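Local coordinates for protein putative alpha KG dependent 2,4-D dioxygenase (Burkholderia xenovorans, PDB 5J92) that binds iron(II) and probably acts as a 2-oxoglutarate-dependent dioxygenase of the TfdA family, at residues L161-H164 with L165-V169. Numbering follows the deposited sequence.
Sequences LPDH and LRKVV
Both carboxylate oxygens of Asp-163 face the ammonium of Lys-167, one helical turn further on. Lys-167 NZ lies 2.7 Å from Asp-163 OD2, on the syn side of that oxygen, and makes a second, weak bond to Asp-163 OD1. The lysine chain runs extended past the carboxylate and bends only at its last torsion (chi4 56°), which turns NZ in toward the two oxygens, close to the carboxylate plane. This i to i+4 salt bridge lies on the exposed side of the helix and runs alongside the backbone bond from Lys-167 N to Asp-163 O.

Pro-162 is the N-cap residue, and its carbonyl opens the helical bonding: Arg-166 N donates to Pro-162 O at 2.9 Å, nearly straight at 165°. The bond from Val-168 N to His-164 O is longer, 3.2 Å, and more bent. His-164 holds CG between its backbone N and carbonyl carbon (chi1 75°), which folds the imidazole back beside Leu-165. Leu-165 CG then sits over one ring face, 4.0 Å from the His-164 ring centroid, in a CH-pi contact displaced toward NE2.

On the buried side, Leu-161 crosses Leu-165 at about a right angle, with Leu-161 CD2 4.1 Å from Leu-165 CB, while Leu-161 CD1 meets Val-169 CG2 tip to tip. Arg-166, bent at chi2 and chi3, brings its NE to 3.9 Å from Leu-161 CB, has Leu-161 N in plane at its guanidinium edge, and makes a cation-pi contact with Tyr-158. Leu-161 and Val-169 seat the short helix 163-169 on Leu-241 of helix 231-245; Val-169 also touches strand 201-208, and His-164 packs on Ile-277 of the second subunit.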
loop_
_atom_site.group_PDB
_atom_site.type_symbol
_atom_site.label_atom_id
_atom_site.label_comp_id
_atom_site.label_asym_id
_atom_site.label_seq_id
_atom_site.Cartn_x
_atom_site.Cartn_y
_atom_site.Cartn_z
ATOM N N LEU A 161 -17.546 1.233 -3.577
ATOM C CA LEU A 161 -16.782 0.631 -4.667
ATOM C C LEU A 161 -17.293 1.109 -6.027
ATOM O O LEU A 161 -18.507 1.283 -6.213
ATOM C CB LEU A 161 -16.857 -0.899 -4.617
ATOM C CG LEU A 161 -15.966 -1.674 -3.654
ATOM C CD1 LEU A 161 -16.339 -3.173 -3.714
ATOM C CD2 LEU A 161 -14.486 -1.490 -4.025
ATOM N N PRO A 162 -16.396 1.369 -6.981
ATOM C CA PRO A 162 -16.824 1.578 -8.367
ATOM C C PRO A 162 -17.636 0.385 -8.836
ATOM O O PRO A 162 -17.406 -0.750 -8.411
ATOM C CB PRO A 162 -15.509 1.673 -9.148
ATOM C CG PRO A 162 -14.431 1.802 -8.164
ATOM C CD PRO A 162 -14.971 1.657 -6.773
ATOM N N ASP A 163 -18.560 0.650 -9.759
ATOM C CA ASP A 163 -19.525 -0.371 -10.155
ATOM C C ASP A 163 -18.845 -1.643 -10.657
ATOM O O ASP A 163 -19.298 -2.755 -10.356
ATOM C CB ASP A 163 -20.460 0.180 -11.224
ATOM C CG ASP A 163 -21.461 -0.852 -11.689
ATOM O OD1 ASP A 163 -22.484 -1.028 -10.990
ATOM O OD2 ASP A 163 -21.215 -1.507 -12.733
ATOM N N HIS A 164 -17.769 -1.506 -11.433
ATOM C CA HIS A 164 -17.132 -2.690 -11.998
ATOM C C HIS A 164 -16.448 -3.527 -10.917
ATOM O O HIS A 164 -16.388 -4.756 -11.028
ATOM C CB HIS A 164 -16.155 -2.296 -13.110
ATOM C CG HIS A 164 -14.878 -1.688 -12.619
ATOM N ND1 HIS A 164 -14.783 -0.372 -12.221
ATOM C CD2 HIS A 164 -13.642 -2.218 -12.466
ATOM C CE1 HIS A 164 -13.542 -0.118 -11.843
ATOM N NE2 HIS A 164 -12.828 -1.219 -11.991
ATOM N N LEU A 165 -15.891 -2.892 -9.884
ATOM C CA LEU A 165 -15.347 -3.672 -8.772
ATOM C C LEU A 165 -16.453 -4.291 -7.928
ATOM O O LEU A 165 -16.291 -5.404 -7.424
ATOM C CB LEU A 165 -14.435 -2.818 -7.892
ATOM C CG LEU A 165 -13.082 -2.474 -8.523
ATOM C CD1 LEU A 165 -12.221 -1.698 -7.545
ATOM C CD2 LEU A 165 -12.365 -3.729 -9.006
ATOM N N ARG A 166 -17.577 -3.589 -7.758
ATOM C CA ARG A 166 -18.714 -4.183 -7.066
ATOM C C ARG A 166 -19.160 -5.470 -7.741
ATOM O O ARG A 166 -19.482 -6.457 -7.068
ATOM C CB ARG A 166 -19.887 -3.205 -7.028
ATOM C CG ARG A 166 -21.085 -3.760 -6.275
ATOM C CD ARG A 166 -20.861 -3.604 -4.795
ATOM N NE ARG A 166 -20.520 -2.215 -4.520
ATOM C CZ ARG A 166 -21.410 -1.271 -4.232
ATOM N NH1 ARG A 166 -22.698 -1.579 -4.158
ATOM N NH2 ARG A 166 -21.008 -0.022 -4.018
ATOM N N LYS A 167 -19.216 -5.468 -9.072
ATOM C CA LYS A 167 -19.672 -6.655 -9.781
ATOM C C LYS A 167 -18.673 -7.796 -9.642
ATOM O O LYS A 167 -19.064 -8.972 -9.592
ATOM C CB LYS A 167 -19.921 -6.326 -11.256
ATOM C CG LYS A 167 -21.149 -5.448 -11.512
ATOM C CD LYS A 167 -21.189 -5.000 -12.972
ATOM C CE LYS A 167 -22.567 -4.506 -13.386
ATOM N NZ LYS A 167 -23.079 -3.401 -12.529
ATOM N N VAL A 168 -17.379 -7.469 -9.631
ATOM C CA VAL A 168 -16.346 -8.500 -9.607
ATOM C C VAL A 168 -16.304 -9.203 -8.248
ATOM O O VAL A 168 -16.140 -10.423 -8.179
ATOM C CB VAL A 168 -14.984 -7.895 -9.999
ATOM C CG1 VAL A 168 -13.856 -8.884 -9.731
ATOM C CG2 VAL A 168 -14.994 -7.546 -11.472
ATOM N N VAL A 169 -16.424 -8.454 -7.146
ATOM C CA VAL A 169 -16.237 -9.077 -5.836
ATOM C C VAL A 169 -17.416 -9.970 -5.445
ATOM O O VAL A 169 -17.267 -10.832 -4.572
ATOM C CB VAL A 169 -15.980 -8.026 -4.736
ATOM C CG1 VAL A 169 -14.737 -7.202 -5.059
ATOM C CG2 VAL A 169 -17.213 -7.138 -4.517
#